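Local structure of ornithine carbamoyltransferase (Gloeobacter violaceus, 3GD5) at the interface of chains A and B. The protein catalyses the reversible transfer of the carbamoyl group from carbamoyl phosphate to L-ornithine, giving L-citrulline and phosphate in arginine biosynthesis. Residues are numbered along the deposited sequence; one frame, centred on the assembly and turned at random. Chains: chain A/B, Ornithine carbamoyltransferase.

Contact 1 and contact 2 are neighbouring patches of one subunit interface, the centres of their C-alpha atoms about 9 Å apart. Helix 60-72 of chain B runs through both, and B:Val64 belongs to each, meeting A:Tyr103 in contact 1 and A:Leu80 in contact 2. Contact 1 adds helix 293-312 of chain B, whereas contact 2 brings in strand 76-79 of chain A. Helix 60-72 begins within the carbamoyl phosphate-binding segment, so both patches probably help hold an element of the active site against a neighbour. The enzyme is a homohexamer, and the two chains do not meet here about an exact two-fold.

Contact 1: the interface of chains A and B. Residues chain A 99, 103; chain B 61, 64-65, 297-298, 300-301.
A:Tyr103 enters a groove between two helices of chain B, where it buries 118 Å² of the 261 Å² hidden in this patch. Its phenol oxygen OH donates a hydrogen bond to the backbone O of B:Ala297, 2.8 Å away. The approach is bent, with a C=O...donor angle of 118°, and the hydroxyl stands well above the carbonyl plane, so the bond does not follow a lone pair. Further back, the ring meets B:Val64 at about a right angle: CD2 lies 3.6 Å from CG1 of B:Val64, and CG2 of the same valine reaches CB of A:Tyr103. CG1 takes the crowded position between backbone N and carbonyl carbon (chi1 54°), which leaves both methyls turned to the tyrosine. One ring face carries CB of B:Ser65, 4.0 Å above the plane and toward the rim; the opposite face carries the backbone O of A:Val99, from the tyrosine's own chain. The side chain of B:Leu301 runs antiparallel to the tyrosine, its CB near CD1 and CE1. B:Glu298 lies at the ring's edge, its CA near CE1 and its backbone O in the ring plane. Contacts on both faces and along the rim should limit ring rotation and help aim the hydroxyl.

A:Val99 extends the patch. Its CG2 touches CB of B:Ala297 at 4.1 Å, while CG1 points toward NH1 of B:Arg61.

On chain A, the site combines helix 93-100 with the loop residue A:Tyr103 just beyond it. On chain B, helices 60-72 and 293-312 form the groove, and each carries a carbamoyl phosphate-binding arginine, B:Arg61 and B:Arg300, which suggests that the interface lies close to the carbamoyl phosphate site.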
loop_
_atom_site.group_PDB
_atom_site.type_symbol
_atom_site.label_atom_id
_atom_site.label_comp_id
_atom_site.label_asym_id
_atom_site.label_seq_id
_atom_site.Cartn_x
_atom_site.Cartn_y
_atom_site.Cartn_z
ATOM N N VAL A 99 1.566 -30.847 -1.582
ATOM C CA VAL A 99 1.242 -30.771 -0.162
ATOM C C VAL A 99 -0.276 -30.732 0.025
ATOM O O VAL A 99 -0.825 -31.425 0.885
ATOM C CB VAL A 99 1.889 -29.518 0.493
ATOM C CG1 VAL A 99 1.334 -29.299 1.887
ATOM C CG2 VAL A 99 3.401 -29.699 0.568
ATOM N N TYR A 103 -3.638 -33.104 2.104
ATOM C CA TYR A 103 -4.569 -32.618 3.124
ATOM C C TYR A 103 -6.047 -32.626 2.739
ATOM O O TYR A 103 -6.894 -33.038 3.533
ATOM C CB TYR A 103 -4.205 -31.191 3.565
ATOM C CG TYR A 103 -2.796 -30.984 4.084
ATOM C CD1 TYR A 103 -2.174 -31.927 4.916
ATOM C CD2 TYR A 103 -2.097 -29.814 3.781
ATOM C CE1 TYR A 103 -0.884 -31.699 5.437
ATOM C CE2 TYR A 103 -0.819 -29.576 4.290
ATOM C CZ TYR A 103 -0.216 -30.517 5.118
ATOM O OH TYR A 103 1.038 -30.243 5.637
ATOM N N ARG B 61 -0.005 -23.196 4.877
ATOM C CA ARG B 61 0.280 -24.612 5.081
ATOM C C ARG B 61 -0.072 -25.017 6.506
ATOM O O ARG B 61 -0.624 -26.093 6.739
ATOM C CB ARG B 61 1.757 -24.921 4.815
ATOM C CG ARG B 61 2.728 -24.317 5.827
ATOM C CD ARG B 61 4.164 -24.832 5.645
ATOM N NE ARG B 61 4.716 -24.502 4.331
ATOM C CZ ARG B 61 4.486 -25.205 3.228
ATOM N NH1 ARG B 61 3.718 -26.287 3.274
ATOM N NH2 ARG B 61 5.015 -24.821 2.076
ATOM N N VAL B 64 -4.040 -24.947 6.914
ATOM C CA VAL B 64 -4.729 -26.100 6.351
ATOM C C VAL B 64 -4.533 -27.388 7.167
ATOM O O VAL B 64 -5.500 -28.116 7.396
ATOM C CB VAL B 64 -4.305 -26.353 4.881
ATOM C CG1 VAL B 64 -2.802 -26.469 4.786
ATOM C CG2 VAL B 64 -4.979 -27.619 4.361
ATOM N N SER B 65 -3.304 -27.659 7.618
ATOM C CA SER B 65 -3.043 -28.867 8.396
ATOM C C SER B 65 -3.813 -28.848 9.715
ATOM O O SER B 65 -4.414 -29.851 10.099
ATOM C CB SER B 65 -1.533 -29.052 8.647
ATOM O OG SER B 65 -0.968 -27.988 9.398
ATOM N N ALA B 297 5.396 -33.631 5.292
ATOM C CA ALA B 297 4.377 -32.592 5.198
ATOM C C ALA B 297 3.024 -33.160 5.595
ATOM O O ALA B 297 2.318 -32.579 6.424
ATOM C CB ALA B 297 4.322 -32.034 3.770
ATOM N N GLU B 298 2.665 -34.303 5.013
ATOM C CA GLU B 298 1.389 -34.924 5.344
ATOM C C GLU B 298 1.279 -35.175 6.838
ATOM O O GLU B 298 0.229 -34.936 7.439
ATOM C CB GLU B 298 1.228 -36.255 4.621
ATOM C CG GLU B 298 -0.135 -36.897 4.851
ATOM C CD GLU B 298 -0.214 -38.299 4.287
ATOM O OE1 GLU B 298 0.358 -38.532 3.205
ATOM O OE2 GLU B 298 -0.851 -39.165 4.913
ATOM N N ARG B 300 2.074 -33.537 9.157
ATOM C CA ARG B 300 1.745 -32.353 9.948
ATOM C C ARG B 300 0.304 -32.546 10.420
ATOM O O ARG B 300 -0.059 -32.206 11.542
ATOM C CB ARG B 300 1.831 -31.088 9.090
ATOM C CG ARG B 300 3.163 -30.356 9.166
ATOM C CD ARG B 300 3.388 -29.772 10.568
ATOM N NE ARG B 300 4.143 -28.528 10.478
ATOM C CZ ARG B 300 3.602 -27.315 10.485
ATOM N NH1 ARG B 300 2.292 -27.161 10.598
ATOM N NH2 ARG B 300 4.375 -26.253 10.334
ATOM N N LEU B 301 -0.508 -33.107 9.534
ATOM C CA LEU B 301 -1.915 -33.362 9.811
ATOM C C LEU B 301 -2.099 -34.429 10.892
ATOM O O LEU B 301 -2.884 -34.254 11.833
ATOM C CB LEU B 301 -2.619 -33.798 8.516
ATOM C CG LEU B 301 -3.991 -34.483 8.579
ATOM C CD1 LEU B 301 -4.996 -33.608 9.285
ATOM C CD2 LEU B 301 -4.461 -34.779 7.164
#

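Contact 2: the interface of chains A and B. Residues chain A 78-80; chain B 60, 63-64, 67, 71.
A:Ile78 and B:Thr67 meet tip to tip at the apolar centre, where CD1 of A:Ile78 lies 3.4 Å from the methyl CG2 of B:Thr67, a close fit for two carbons. The threonine methyl occupies the position between its backbone N and carbonyl carbon, while OG1 is turned opposite the N; both branches therefore reach the isoleucine, and OG1 of B:Thr67 lies 3.6 Å from CD1 of A:Ile78. A:Ile78 and B:Tyr71 run antiparallel alongside each other, CG1 of A:Ile78 being 3.9 Å from CE2 of B:Tyr71 at the ring's rim. Beside this pair, CD1 of A:Leu80 packs on CB of B:Val64 at 3.9 Å, the two side chains crossing at about a right angle. CB of A:Leu80 touches the methyl CG2 of B:Thr60, a carbamoyl phosphate-binding residue, at 4.1 Å.

At the polar rim, B:Arg63 grips the backbone of A:Asp79. NH2 of B:Arg63 donates to the backbone O of A:Asp79 at 2.6 Å. The angle at the hydrogen is 156°, and the acceptor lies close to the guanidinium plane. The donor is tilted 17° from the carbonyl plane. NH1 adds a weak bond to the same oxygen. The arginine leaves its helix with CG opposite the backbone N (chi1 -178°) and bends at chi3, which carries the guanidinium alongside A:Ile78 to the strand backbone. OD1 of A:Asp79 remains 5.5 Å from NH2 of B:Arg63, so the carboxylate makes no direct salt bridge, although its charge may still steady the arginine. A leucine replacing B:Arg63 would probably leave the A:Asp79 carbonyl without this donor and remove this link between helix and strand.

Strand 76-79 of chain A, with A:Leu80 just past its end, thus lies against helix 60-72 of chain B, whose contacting residues span successive turns.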
loop_
_atom_site.group_PDB
_atom_site.type_symbol
_atom_site.label_atom_id
_atom_site.label_comp_id
_atom_site.label_asym_id
_atom_site.label_seq_id
_atom_site.Cartn_x
_atom_site.Cartn_y
_atom_site.Cartn_z
ATOM N N ILE A 78 -12.232 -25.396 2.648
ATOM C CA ILE A 78 -11.149 -24.551 3.152
ATOM C C ILE A 78 -10.643 -23.630 2.046
ATOM O O ILE A 78 -10.373 -24.077 0.927
ATOM C CB ILE A 78 -9.948 -25.371 3.667
ATOM C CG1 ILE A 78 -10.412 -26.379 4.717
ATOM C CG2 ILE A 78 -8.912 -24.434 4.302
ATOM C CD1 ILE A 78 -9.300 -27.249 5.254
ATOM N N ASP A 79 -10.528 -22.342 2.358
ATOM C CA ASP A 79 -10.031 -21.371 1.390
ATOM C C ASP A 79 -8.518 -21.328 1.573
ATOM O O ASP A 79 -8.041 -21.076 2.678
ATOM C CB ASP A 79 -10.625 -19.985 1.665
ATOM C CG ASP A 79 -10.399 -19.012 0.515
ATOM O OD1 ASP A 79 -9.430 -19.201 -0.252
ATOM O OD2 ASP A 79 -11.186 -18.053 0.380
ATOM N N LEU A 80 -7.772 -21.594 0.501
ATOM C CA LEU A 80 -6.307 -21.592 0.542
ATOM C C LEU A 80 -5.690 -20.503 -0.341
ATOM O O LEU A 80 -6.396 -19.673 -0.921
ATOM C CB LEU A 80 -5.747 -22.949 0.095
ATOM C CG LEU A 80 -6.195 -24.260 0.747
ATOM C CD1 LEU A 80 -6.198 -24.136 2.267
ATOM C CD2 LEU A 80 -7.564 -24.617 0.245
ATOM N N THR B 60 -0.441 -20.457 5.292
ATOM C CA THR B 60 -1.484 -21.270 4.702
ATOM C C THR B 60 -1.257 -22.754 4.926
ATOM O O THR B 60 -2.210 -23.495 5.155
ATOM C CB THR B 60 -1.619 -20.973 3.205
ATOM O OG1 THR B 60 -2.153 -19.653 3.044
ATOM C CG2 THR B 60 -2.552 -21.968 2.537
ATOM N N ARG B 63 -2.200 -23.420 8.419
ATOM C CA ARG B 63 -3.628 -23.257 8.618
ATOM C C ARG B 63 -4.397 -24.468 8.099
ATOM O O ARG B 63 -5.285 -24.976 8.775
ATOM C CB ARG B 63 -4.127 -21.985 7.932
ATOM C CG ARG B 63 -5.614 -21.735 8.146
ATOM C CD ARG B 63 -5.980 -20.293 7.829
ATOM N NE ARG B 63 -5.753 -19.972 6.428
ATOM C CZ ARG B 63 -6.590 -20.288 5.447
ATOM N NH1 ARG B 63 -7.718 -20.937 5.712
ATOM N NH2 ARG B 63 -6.294 -19.957 4.199
ATOM N N VAL B 64 -4.040 -24.947 6.914
ATOM C CA VAL B 64 -4.729 -26.100 6.351
ATOM C C VAL B 64 -4.533 -27.388 7.167
ATOM O O VAL B 64 -5.500 -28.116 7.396
ATOM C CB VAL B 64 -4.305 -26.353 4.881
ATOM C CG1 VAL B 64 -2.802 -26.469 4.786
ATOM C CG2 VAL B 64 -4.979 -27.619 4.361
ATOM N N THR B 67 -6.527 -27.028 10.343
ATOM C CA THR B 67 -7.952 -27.054 10.067
ATOM C C THR B 67 -8.486 -28.427 9.651
ATOM O O THR B 67 -9.539 -28.850 10.137
ATOM C CB THR B 67 -8.360 -25.959 9.050
ATOM O OG1 THR B 67 -9.736 -26.148 8.687
ATOM C CG2 THR B 67 -7.529 -26.026 7.828
ATOM N N TYR B 71 -11.183 -30.974 11.536
ATOM C CA TYR B 71 -12.320 -31.486 10.779
ATOM C C TYR B 71 -12.435 -33.005 10.881
ATOM O O TYR B 71 -13.521 -33.535 11.120
ATOM C CB TYR B 71 -12.214 -31.084 9.304
ATOM C CG TYR B 71 -12.562 -29.638 9.023
ATOM C CD1 TYR B 71 -13.128 -28.828 10.004
ATOM C CD2 TYR B 71 -12.366 -29.094 7.758
ATOM C CE1 TYR B 71 -13.496 -27.510 9.729
ATOM C CE2 TYR B 71 -12.726 -27.786 7.474
ATOM C CZ TYR B 71 -13.290 -27.002 8.462
ATOM O OH TYR B 71 -13.628 -25.706 8.175
#